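Local coordinates for histidine triad (HIT) protein (Sinorhizobium meliloti, PDB 3NRD) that probably binds nucleotides and acts on nucleoside phosphates through the HIT-family fold, as other histidine triad proteins do, at residues C24-M29 with P35-V40; I16-L21 with A129-N134; F62-V67 with V94-R99; A69-A74 with E78-G83. One frame throughout, in Å; residues are numbered along the deposited sequence. Where two conformers were deposited one is given.

How the interactions relate
All four contacts belong to one antiparallel sheet and the helices packed on it. Interaction 1 pairs two of its middle strands. P35-V40 then pairs with strand 94-99 of interaction 3, as in the 2.8 Å bond from L39 N to V94 O, while strand 15-20 of interaction 2 borders C24-M29. Interactions 3 and 4, whose centres lie about 6 Å apart, use successive parts of helix 54-75, and H95 N meets G83 O at 2.7 Å. Interactions 2 and 4 join where R130 NE reaches A74 O at 2.8 Å. H95 of interaction 3, hydrogen-bonded to W36 of interaction 1, holds a sulfate, which probably marks the phosphate site of the HIT pocket.

Interaction 1: residues C24-M29 with P35-V40; sequences CQMRLM and PWLILV
C24-M29 and P35-V40 run antiparallel at 160°, with Q25-V40 and R27-I38 as hydrogen-bonded pairs and M26-L39 and L28-L37 as non-hydrogen-bonded ones. Both bonds of the central pair are nearly straight, R27 N to I38 O at 2.9 Å and I38 N to R27 O at 2.8 Å. Toward the hairpin turn M29 N reaches W36 O, and a water bridges M29 O and W36 N. M29, a selenomethionine, carries the main side-chain contact. Its CG stands anti to the backbone N (chi1 179°) and lies 3.5 Å from the centroid of the W36 six-membered ring, over its face; SE sits at 4.6 Å from that centroid in a Met-aromatic contact, and CE bends back to 3.4 Å from CZ2. The indole NE1 bonds to H95 ND1. A leucine in place of W36 would probably leave M29 without its aromatic platform and H95 ND1 without its indole partner. Turned to the helices, L37 receives L28 CD1 on its CD2 at 3.6 Å and M26 CE on its CD1 at 3.8 Å. V67 of helix 54-75 and I131 of helix 121-134 pack on this apolar face, while strands 15-20 and 94-99 flank the hairpin.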
# COMPACT_ATOMS: atom_id res chain seq x y z
N CYS A 24 0.77 -9.51 -13.41
CA CYS A 24 0.53 -10.04 -12.07
C CYS A 24 -0.33 -11.30 -12.06
O CYS A 24 -1.37 -11.33 -12.71
CB CYS A 24 -0.15 -9.01 -11.21
SG CYS A 24 0.91 -7.65 -10.74
N GLN A 25 0.12 -12.32 -11.33
CA GLN A 25 -0.75 -13.38 -10.86
C GLN A 25 -1.66 -12.79 -9.78
O GLN A 25 -1.22 -11.94 -9.01
CB GLN A 25 0.03 -14.52 -10.26
CG GLN A 25 0.80 -15.35 -11.27
CD GLN A 25 1.69 -16.41 -10.64
OE1 GLN A 25 1.45 -16.82 -9.51
NE2 GLN A 25 2.74 -16.84 -11.37
N MSE A 26 -2.92 -13.25 -9.75
CA MSE A 26 -3.90 -12.84 -8.75
C MSE A 26 -4.19 -14.02 -7.85
O MSE A 26 -4.46 -15.13 -8.33
CB MSE A 26 -5.22 -12.43 -9.37
CG MSE A 26 -5.16 -11.24 -10.22
SE MSE A 26 -6.96 -10.69 -10.84
CE MSE A 26 -7.64 -10.44 -9.09
N ARG A 27 -4.17 -13.77 -6.54
CA ARG A 27 -4.58 -14.77 -5.58
C ARG A 27 -5.54 -14.17 -4.59
O ARG A 27 -5.43 -13.03 -4.27
CB ARG A 27 -3.39 -15.32 -4.83
CG ARG A 27 -2.39 -15.95 -5.75
CD ARG A 27 -1.23 -16.54 -5.01
NE ARG A 27 -1.46 -17.88 -4.48
CZ ARG A 27 -1.47 -19.00 -5.18
NH1 ARG A 27 -1.35 -19.00 -6.50
NH2 ARG A 27 -1.63 -20.16 -4.54
N LEU A 28 -6.47 -14.99 -4.12
CA LEU A 28 -7.38 -14.61 -3.06
C LEU A 28 -6.72 -15.05 -1.80
O LEU A 28 -6.49 -16.25 -1.65
CB LEU A 28 -8.74 -15.31 -3.24
CG LEU A 28 -9.80 -15.17 -2.15
CD1 LEU A 28 -10.36 -13.69 -2.11
CD2 LEU A 28 -10.89 -16.23 -2.32
N MSE A 29 -6.39 -14.14 -0.91
CA MSE A 29 -5.85 -14.48 0.39
C MSE A 29 -6.88 -15.33 1.09
O MSE A 29 -8.07 -14.98 1.09
CB MSE A 29 -5.56 -13.21 1.20
CG MSE A 29 -5.01 -13.42 2.58
SE MSE A 29 -3.24 -14.14 2.58
CE MSE A 29 -2.22 -12.48 2.41
N PRO A 35 -12.62 -9.42 2.08
CA PRO A 35 -12.25 -9.81 0.70
C PRO A 35 -10.89 -9.21 0.34
O PRO A 35 -10.74 -7.98 0.23
CB PRO A 35 -13.38 -9.27 -0.16
CG PRO A 35 -14.50 -8.90 0.81
CD PRO A 35 -13.87 -8.62 2.13
N TRP A 36 -9.92 -10.10 0.13
CA TRP A 36 -8.50 -9.75 0.16
C TRP A 36 -7.80 -10.50 -0.96
O TRP A 36 -7.82 -11.74 -0.98
CB TRP A 36 -7.98 -10.15 1.53
CG TRP A 36 -6.57 -9.89 1.86
CD1 TRP A 36 -5.58 -9.46 1.04
CD2 TRP A 36 -5.98 -10.12 3.11
NE1 TRP A 36 -4.41 -9.40 1.72
CE2 TRP A 36 -4.62 -9.81 3.00
CE3 TRP A 36 -6.47 -10.59 4.34
CZ2 TRP A 36 -3.73 -9.93 4.07
CZ3 TRP A 36 -5.59 -10.71 5.40
CH2 TRP A 36 -4.24 -10.39 5.26
N LEU A 37 -7.26 -9.74 -1.90
CA LEU A 37 -6.55 -10.24 -3.04
C LEU A 37 -5.10 -9.85 -2.92
O LEU A 37 -4.76 -8.81 -2.31
CB LEU A 37 -7.09 -9.62 -4.31
CG LEU A 37 -8.60 -9.78 -4.51
CD1 LEU A 37 -9.00 -9.14 -5.83
CD2 LEU A 37 -9.05 -11.23 -4.45
N ILE A 38 -4.24 -10.64 -3.53
CA ILE A 38 -2.88 -10.20 -3.75
C ILE A 38 -2.53 -10.29 -5.22
O ILE A 38 -3.00 -11.20 -5.92
CB ILE A 38 -1.83 -10.94 -2.87
CG1 ILE A 38 -1.72 -12.41 -3.17
CG2 ILE A 38 -2.20 -10.76 -1.41
CD1 ILE A 38 -0.54 -13.10 -2.44
N LEU A 39 -1.72 -9.33 -5.65
CA LEU A 39 -1.21 -9.26 -7.02
C LEU A 39 0.28 -9.53 -6.93
O LEU A 39 0.97 -8.87 -6.17
CB LEU A 39 -1.45 -7.90 -7.65
CG LEU A 39 -2.78 -7.81 -8.39
CD1 LEU A 39 -3.96 -7.88 -7.40
CD2 LEU A 39 -2.83 -6.55 -9.24
N VAL A 40 0.76 -10.51 -7.68
CA VAL A 40 2.18 -10.90 -7.61
C VAL A 40 2.75 -10.70 -9.00
O VAL A 40 2.44 -11.51 -9.88
CB VAL A 40 2.37 -12.32 -7.14
CG1 VAL A 40 3.92 -12.67 -7.06
CG2 VAL A 40 1.63 -12.52 -5.80
O HOH W 1 -10.16 -12.87 1.16

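Interaction 2: residues I16-L21 with A129-N134; sequences IPIGTL and ARIMEN
N134 ND2 donates a short, straight bond to R130 O (2.7 Å, 172°), tying together the turn of helix whose neighbouring residues I131 and M132 reach I18. The partner lies in the plane of the N134 amide, and the donor is tilted 33° from the plane of the R130 carbonyl. On the strand side I18 holds CG1 in the cramped position between its backbone N and carbonyl carbon (chi1 63°), which sends CD1 toward the helix. There it meets I131 CD1 at 3.9 Å, the two side chains crossing at about a right angle. This is the packing of the C-terminal helix 121-134 against strand 15-20, an outermost strand of the HIT-domain sheet within this chain. Alongside, the selenomethionine M132 brings its selenoether end beside I18 O, with SE at 3.8 Å and CE at 4.0 Å; no hydrogen bond crosses the contact. G19 follows with backbone angles that would jam a CB against the carbonyl O of I18, and such a CB would also crowd M132 CE. I18 packs further on M26 and L28 of the adjacent strand and on A128 of the helix, while N134 packs on K73 and A74 of helix 54-75.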
# COMPACT_ATOMS: atom_id res chain seq x y z
N ILE A 16 -5.25 -18.46 -2.65
CA ILE A 16 -5.89 -19.34 -3.62
C ILE A 16 -5.73 -18.70 -5.01
O ILE A 16 -6.08 -17.55 -5.16
CB ILE A 16 -7.38 -19.45 -3.34
CG1 ILE A 16 -7.64 -20.08 -1.94
CG2 ILE A 16 -8.06 -20.27 -4.48
CD1 ILE A 16 -9.02 -19.74 -1.34
N PRO A 17 -5.20 -19.44 -6.02
CA PRO A 17 -5.09 -18.83 -7.36
C PRO A 17 -6.44 -18.53 -7.95
O PRO A 17 -7.32 -19.32 -7.82
CB PRO A 17 -4.38 -19.90 -8.20
CG PRO A 17 -4.59 -21.14 -7.51
CD PRO A 17 -4.79 -20.85 -6.04
N ILE A 18 -6.63 -17.34 -8.49
CA ILE A 18 -7.88 -17.00 -9.18
C ILE A 18 -7.68 -16.41 -10.58
O ILE A 18 -8.65 -15.94 -11.18
CB ILE A 18 -8.78 -16.05 -8.30
CG1 ILE A 18 -8.13 -14.71 -8.03
CG2 ILE A 18 -9.13 -16.72 -6.95
CD1 ILE A 18 -9.04 -13.77 -7.29
N GLY A 19 -6.47 -16.46 -11.12
CA GLY A 19 -6.18 -15.98 -12.47
C GLY A 19 -4.88 -15.20 -12.55
O GLY A 19 -4.21 -14.97 -11.55
N THR A 20 -4.54 -14.82 -13.76
CA THR A 20 -3.39 -14.00 -14.06
C THR A 20 -3.87 -12.86 -14.91
O THR A 20 -4.78 -13.05 -15.71
CB THR A 20 -2.34 -14.83 -14.80
OG1 THR A 20 -2.02 -15.97 -13.99
CG2 THR A 20 -1.07 -14.04 -15.07
N LEU A 21 -3.27 -11.70 -14.71
CA LEU A 21 -3.47 -10.52 -15.55
C LEU A 21 -2.33 -10.54 -16.56
O LEU A 21 -2.00 -11.63 -17.02
CB LEU A 21 -3.54 -9.27 -14.68
CG LEU A 21 -4.70 -9.21 -13.67
CD1 LEU A 21 -4.59 -7.92 -12.85
CD2 LEU A 21 -6.07 -9.32 -14.33
N ALA A 129 -15.23 -15.86 -9.41
CA ALA A 129 -16.06 -15.58 -10.59
C ALA A 129 -16.57 -14.14 -10.59
O ALA A 129 -16.51 -13.47 -11.59
CB ALA A 129 -17.22 -16.53 -10.69
N ARG A 130 -17.01 -13.69 -9.43
CA ARG A 130 -17.59 -12.38 -9.23
C ARG A 130 -16.55 -11.29 -9.47
O ARG A 130 -16.83 -10.28 -10.14
CB ARG A 130 -18.14 -12.30 -7.83
CG ARG A 130 -19.31 -11.44 -7.71
CD ARG A 130 -19.74 -11.29 -6.25
NE ARG A 130 -20.51 -10.05 -6.12
CZ ARG A 130 -21.78 -9.89 -6.51
NH1 ARG A 130 -22.50 -10.89 -7.04
NH2 ARG A 130 -22.36 -8.70 -6.37
N ILE A 131 -15.33 -11.50 -8.98
CA ILE A 131 -14.25 -10.57 -9.22
C ILE A 131 -14.01 -10.47 -10.72
O ILE A 131 -14.07 -9.38 -11.27
CB ILE A 131 -12.94 -10.99 -8.48
CG1 ILE A 131 -13.13 -10.90 -6.98
CG2 ILE A 131 -11.79 -10.10 -8.86
CD1 ILE A 131 -12.25 -11.90 -6.26
N MSE A 132 -13.83 -11.62 -11.38
CA MSE A 132 -13.52 -11.65 -12.81
C MSE A 132 -14.59 -10.98 -13.68
O MSE A 132 -14.26 -10.34 -14.68
CB MSE A 132 -13.29 -13.09 -13.31
CG MSE A 132 -12.18 -13.88 -12.64
SE MSE A 132 -10.56 -12.94 -12.54
CE MSE A 132 -9.89 -13.67 -14.19
N GLU A 133 -15.85 -11.10 -13.26
CA GLU A 133 -16.99 -10.42 -13.90
C GLU A 133 -17.07 -8.92 -13.71
O GLU A 133 -17.87 -8.26 -14.39
CB GLU A 133 -18.32 -10.99 -13.38
CG GLU A 133 -18.64 -12.41 -13.88
CD GLU A 133 -19.70 -13.16 -13.03
OE1 GLU A 133 -20.40 -12.53 -12.18
OE2 GLU A 133 -19.83 -14.39 -13.24
N ASN A 134 -16.32 -8.40 -12.73
CA ASN A 134 -16.32 -7.00 -12.36
C ASN A 134 -15.06 -6.23 -12.68
O ASN A 134 -15.05 -5.00 -12.59
CB ASN A 134 -16.58 -6.92 -10.85
CG ASN A 134 -18.05 -7.01 -10.53
OD1 ASN A 134 -18.75 -6.04 -10.66
ND2 ASN A 134 -18.54 -8.20 -10.16

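Interaction 3: residues F62-V67 with V94-R99; sequences FETNLV and VHVIAR. With SO4 (sulfate ion), chain H.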
# COMPACT_ATOMS: atom_id res chain seq x y z
N PHE A 62 -1.74 0.02 -12.91
CA PHE A 62 -3.05 -0.06 -13.55
C PHE A 62 -3.72 -1.39 -13.34
O PHE A 62 -4.93 -1.44 -13.28
CB PHE A 62 -2.93 0.33 -15.01
CG PHE A 62 -2.62 1.79 -15.15
CD1 PHE A 62 -3.56 2.73 -14.73
CD2 PHE A 62 -1.42 2.23 -15.60
CE1 PHE A 62 -3.28 4.07 -14.78
CE2 PHE A 62 -1.17 3.56 -15.67
CZ PHE A 62 -2.10 4.48 -15.27
N GLU A 63 -2.94 -2.46 -13.26
CA GLU A 63 -3.46 -3.76 -12.83
C GLU A 63 -3.97 -3.64 -11.40
O GLU A 63 -5.06 -4.11 -11.13
CB GLU A 63 -2.41 -4.90 -12.97
CG GLU A 63 -2.32 -5.39 -14.42
CD GLU A 63 -1.30 -6.52 -14.65
OE1 GLU A 63 -0.77 -7.10 -13.68
OE2 GLU A 63 -1.02 -6.86 -15.83
N THR A 64 -3.21 -2.99 -10.51
CA THR A 64 -3.64 -2.81 -9.11
C THR A 64 -4.96 -2.04 -9.03
O THR A 64 -5.88 -2.46 -8.32
CB THR A 64 -2.58 -2.13 -8.26
OG1 THR A 64 -1.43 -2.99 -8.15
CG2 THR A 64 -3.10 -1.84 -6.85
N ASN A 65 -5.05 -0.97 -9.82
CA ASN A 65 -6.13 -0.03 -9.78
C ASN A 65 -7.36 -0.58 -10.47
O ASN A 65 -8.48 -0.35 -9.98
CB ASN A 65 -5.68 1.33 -10.35
CG ASN A 65 -4.63 2.03 -9.45
OD1 ASN A 65 -4.36 1.56 -8.35
ND2 ASN A 65 -4.01 3.10 -9.93
N LEU A 66 -7.16 -1.33 -11.57
CA LEU A 66 -8.25 -2.08 -12.19
C LEU A 66 -8.82 -3.09 -11.22
O LEU A 66 -10.01 -3.22 -11.12
CB LEU A 66 -7.75 -2.80 -13.46
CG LEU A 66 -8.75 -3.52 -14.34
CD1 LEU A 66 -9.47 -2.56 -15.27
CD2 LEU A 66 -8.01 -4.63 -15.14
N VAL A 67 -7.97 -3.82 -10.51
CA VAL A 67 -8.44 -4.80 -9.53
C VAL A 67 -9.13 -4.13 -8.36
O VAL A 67 -10.14 -4.62 -7.90
CB VAL A 67 -7.29 -5.73 -9.06
CG1 VAL A 67 -7.65 -6.52 -7.81
CG2 VAL A 67 -6.92 -6.67 -10.21
N VAL A 94 1.22 -7.20 -3.85
CA VAL A 94 0.44 -6.03 -3.50
C VAL A 94 -0.89 -6.53 -3.01
O VAL A 94 -1.60 -7.23 -3.78
CB VAL A 94 0.23 -5.09 -4.67
CG1 VAL A 94 -0.66 -3.92 -4.23
CG2 VAL A 94 1.58 -4.58 -5.20
N HIS A 95 -1.21 -6.20 -1.76
CA HIS A 95 -2.48 -6.48 -1.15
C HIS A 95 -3.52 -5.49 -1.66
O HIS A 95 -3.22 -4.30 -1.73
CB HIS A 95 -2.41 -6.35 0.39
CG HIS A 95 -1.33 -7.17 1.04
ND1 HIS A 95 -1.51 -8.48 1.40
CD2 HIS A 95 -0.08 -6.84 1.45
CE1 HIS A 95 -0.41 -8.95 1.98
NE2 HIS A 95 0.47 -7.96 2.04
N VAL A 96 -4.71 -5.97 -2.01
CA VAL A 96 -5.84 -5.14 -2.43
C VAL A 96 -7.05 -5.68 -1.69
O VAL A 96 -7.53 -6.78 -2.00
CB VAL A 96 -6.10 -5.21 -3.93
CG1 VAL A 96 -7.29 -4.27 -4.33
CG2 VAL A 96 -4.84 -4.89 -4.71
N ILE A 97 -7.50 -4.93 -0.70
CA ILE A 97 -8.40 -5.45 0.32
C ILE A 97 -9.67 -4.58 0.36
O ILE A 97 -9.57 -3.36 0.40
CB ILE A 97 -7.78 -5.40 1.71
CG1 ILE A 97 -6.44 -6.17 1.77
CG2 ILE A 97 -8.77 -5.96 2.73
CD1 ILE A 97 -5.45 -5.56 2.70
N ALA A 98 -10.84 -5.21 0.37
CA ALA A 98 -12.14 -4.52 0.45
C ALA A 98 -12.54 -4.32 1.91
O ALA A 98 -12.58 -5.27 2.67
CB ALA A 98 -13.20 -5.31 -0.24
N ARG A 99 -12.90 -3.10 2.28
CA ARG A 99 -13.21 -2.76 3.67
C ARG A 99 -14.52 -1.99 3.84
O ARG A 99 -15.01 -1.32 2.92
CB ARG A 99 -12.15 -1.86 4.29
CG ARG A 99 -10.74 -2.34 4.20
CD ARG A 99 -10.46 -3.57 4.99
NE ARG A 99 -10.77 -3.47 6.42
CZ ARG A 99 -9.98 -3.03 7.38
NH1 ARG A 99 -8.76 -2.56 7.13
NH2 ARG A 99 -10.42 -3.07 8.64
S SO4 H . 3.26 -9.28 3.73
O1 SO4 H . 2.99 -8.14 2.86
O2 SO4 H . 2.53 -10.38 3.16
O3 SO4 H . 4.65 -9.66 3.75
O4 SO4 H . 2.86 -9.10 5.09
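Strand 94-99 works on two sides at once: V94 and V96 press on T64 and V67 of the helix, while H95 between them turns the other way and holds a sulfate. H95 NE2 donates to sulfate O1 at 2.7 Å with a nearly straight N-H...O angle of 170°, and the anion sits at the edge of the imidazole, in its plane. H93 NE2 and the backbone N of G86 also bond to this sulfate. The other ring nitrogen, ND1, held by W36, probably fixes the rotation of the imidazole and so aims NE2 at the anion. On the helix side the segments run nearly parallel, 15° between them, with axes 9.5 Å apart. T64 inserts its methyl between the two valines, CG2 lying 4.1 Å from both V96 CG2 and V94 CG1. Because T64 CG2 is anti to the backbone N, OG1 stands beside that N (chi1 -66°), from where it bonds to L60 O one helical turn back. V67 CG1 meets V96 CG1 at 4.2 Å, the side chains crossing at a slant. Farther round the helix, N65 ND2 bonds to Q57 of the second subunit. H93 and H95 fall at the last two histidine positions of the family's His-x-His-x-His motif, whose first position is a glutamine here, and the sulfate, probably from the crystallisation liquor, is consistent with a site for a nucleotide phosphate. With no hydrogen bond between helix and strand, the helix backs the strand through apolar packing, and the polar chemistry of H95 is confined to the far face.

Interaction 4: residues A69-A74 with E78-G83; sequences AGLKKA and EKINIG
I80 CD1 lodges against the helix between L71 and K72, 4.0 Å from L71 CD2 and 3.9 Å from K72 N, while I80 CG1 touches K72 CB at 3.9 Å. K72 sets CG opposite its backbone N (chi1 -166°) and, extended beyond, brings NZ past I80 to within 3.3 Å of E78 O, a weak hydrogen bond. The stronger partner of this ammonium is E48 of the second subunit, which also forms a salt bridge with K79 NZ, 6.5 Å from K72 NZ, and so probably offsets the two like charges. A methionine in place of K72 would probably leave that E48 with only K79 of these two lysines to balance it. Behind them I80 O takes one well-directed bond, from K79 NZ in the carbonyl plane at 2.9 Å, and a side-on one, well above it, from N81 ND2 (3.2 Å), which also bonds to N87 of the second subunit. E78 and K79 together face R99 as a classic beta bulge. L71 also packs on V96 and A98 of strand 94-99 and F127 of helix 121-134, while I82 and G83 pair with an antiparallel strand of the second subunit, continuing the sheet across the dimer.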
# COMPACT_ATOMS: atom_id res chain seq x y z
N ALA A 69 -10.77 -1.20 -8.28
CA ALA A 69 -12.10 -0.77 -8.77
C ALA A 69 -13.02 -1.97 -8.91
O ALA A 69 -14.15 -1.94 -8.45
CB ALA A 69 -11.96 -0.01 -10.10
N GLY A 70 -12.49 -3.06 -9.47
CA GLY A 70 -13.25 -4.29 -9.63
C GLY A 70 -13.67 -4.91 -8.30
O GLY A 70 -14.81 -5.30 -8.14
N LEU A 71 -12.74 -4.97 -7.36
CA LEU A 71 -13.02 -5.52 -6.04
C LEU A 71 -14.08 -4.71 -5.35
O LEU A 71 -14.98 -5.29 -4.74
CB LEU A 71 -11.74 -5.60 -5.19
CG LEU A 71 -11.86 -6.16 -3.78
CD1 LEU A 71 -12.44 -7.56 -3.77
CD2 LEU A 71 -10.47 -6.13 -3.07
N LYS A 72 -14.00 -3.37 -5.45
CA LYS A 72 -14.96 -2.50 -4.81
C LYS A 72 -16.34 -2.70 -5.41
O LYS A 72 -17.33 -2.78 -4.68
CB LYS A 72 -14.56 -1.03 -4.90
CG LYS A 72 -15.37 -0.11 -3.96
CD LYS A 72 -14.87 1.37 -4.00
CE LYS A 72 -15.68 2.36 -3.10
NZ LYS A 72 -14.88 3.63 -2.73
N LYS A 73 -16.40 -2.80 -6.73
CA LYS A 73 -17.67 -3.07 -7.42
C LYS A 73 -18.25 -4.44 -7.01
O LYS A 73 -19.43 -4.53 -6.67
CB LYS A 73 -17.48 -2.95 -8.95
CG LYS A 73 -18.80 -2.86 -9.70
CD LYS A 73 -18.65 -2.72 -11.22
CE LYS A 73 -20.04 -2.72 -11.89
NZ LYS A 73 -19.95 -2.83 -13.38
N ALA A 74 -17.43 -5.48 -7.00
CA ALA A 74 -17.90 -6.84 -6.67
C ALA A 74 -18.38 -6.99 -5.21
O ALA A 74 -19.32 -7.74 -4.96
CB ALA A 74 -16.82 -7.88 -6.98
N GLU A 78 -17.05 -0.03 1.18
CA GLU A 78 -16.90 1.43 1.39
C GLU A 78 -15.52 1.97 0.99
O GLU A 78 -15.40 3.10 0.53
CB GLU A 78 -17.17 1.77 2.85
CG GLU A 78 -18.63 1.56 3.20
CD GLU A 78 -18.90 1.41 4.68
OE1 GLU A 78 -18.03 1.75 5.53
OE2 GLU A 78 -20.03 0.94 4.98
N LYS A 79 -14.47 1.15 1.18
CA LYS A 79 -13.10 1.59 0.98
C LYS A 79 -12.19 0.43 0.63
O LYS A 79 -12.28 -0.66 1.22
CB LYS A 79 -12.59 2.28 2.25
CG LYS A 79 -11.27 3.03 2.11
CD LYS A 79 -11.40 4.30 1.27
CE LYS A 79 -10.04 4.99 1.09
NZ LYS A 79 -9.12 4.20 0.26
N ILE A 80 -11.31 0.65 -0.34
CA ILE A 80 -10.24 -0.26 -0.64
C ILE A 80 -8.97 0.15 0.11
O ILE A 80 -8.69 1.35 0.24
CB ILE A 80 -9.93 -0.31 -2.16
CG1 ILE A 80 -11.15 -0.82 -2.96
CG2 ILE A 80 -8.73 -1.21 -2.48
CD1 ILE A 80 -11.53 -2.28 -2.68
N ASN A 81 -8.22 -0.84 0.61
CA ASN A 81 -6.90 -0.67 1.18
C ASN A 81 -5.91 -1.39 0.27
O ASN A 81 -6.14 -2.53 -0.07
CB ASN A 81 -6.77 -1.26 2.58
CG ASN A 81 -7.64 -0.57 3.63
OD1 ASN A 81 -7.76 -1.08 4.73
ND2 ASN A 81 -8.23 0.58 3.31
N ILE A 82 -4.84 -0.71 -0.13
CA ILE A 82 -3.80 -1.26 -0.99
C ILE A 82 -2.52 -1.24 -0.22
O ILE A 82 -2.21 -0.22 0.40
CB ILE A 82 -3.63 -0.42 -2.26
CG1 ILE A 82 -4.88 -0.58 -3.15
CG2 ILE A 82 -2.38 -0.85 -3.01
CD1 ILE A 82 -5.00 0.45 -4.21
N GLY A 83 -1.72 -2.30 -0.30
CA GLY A 83 -0.51 -2.40 0.54
C GLY A 83 0.58 -3.23 -0.08
O GLY A 83 0.29 -4.26 -0.65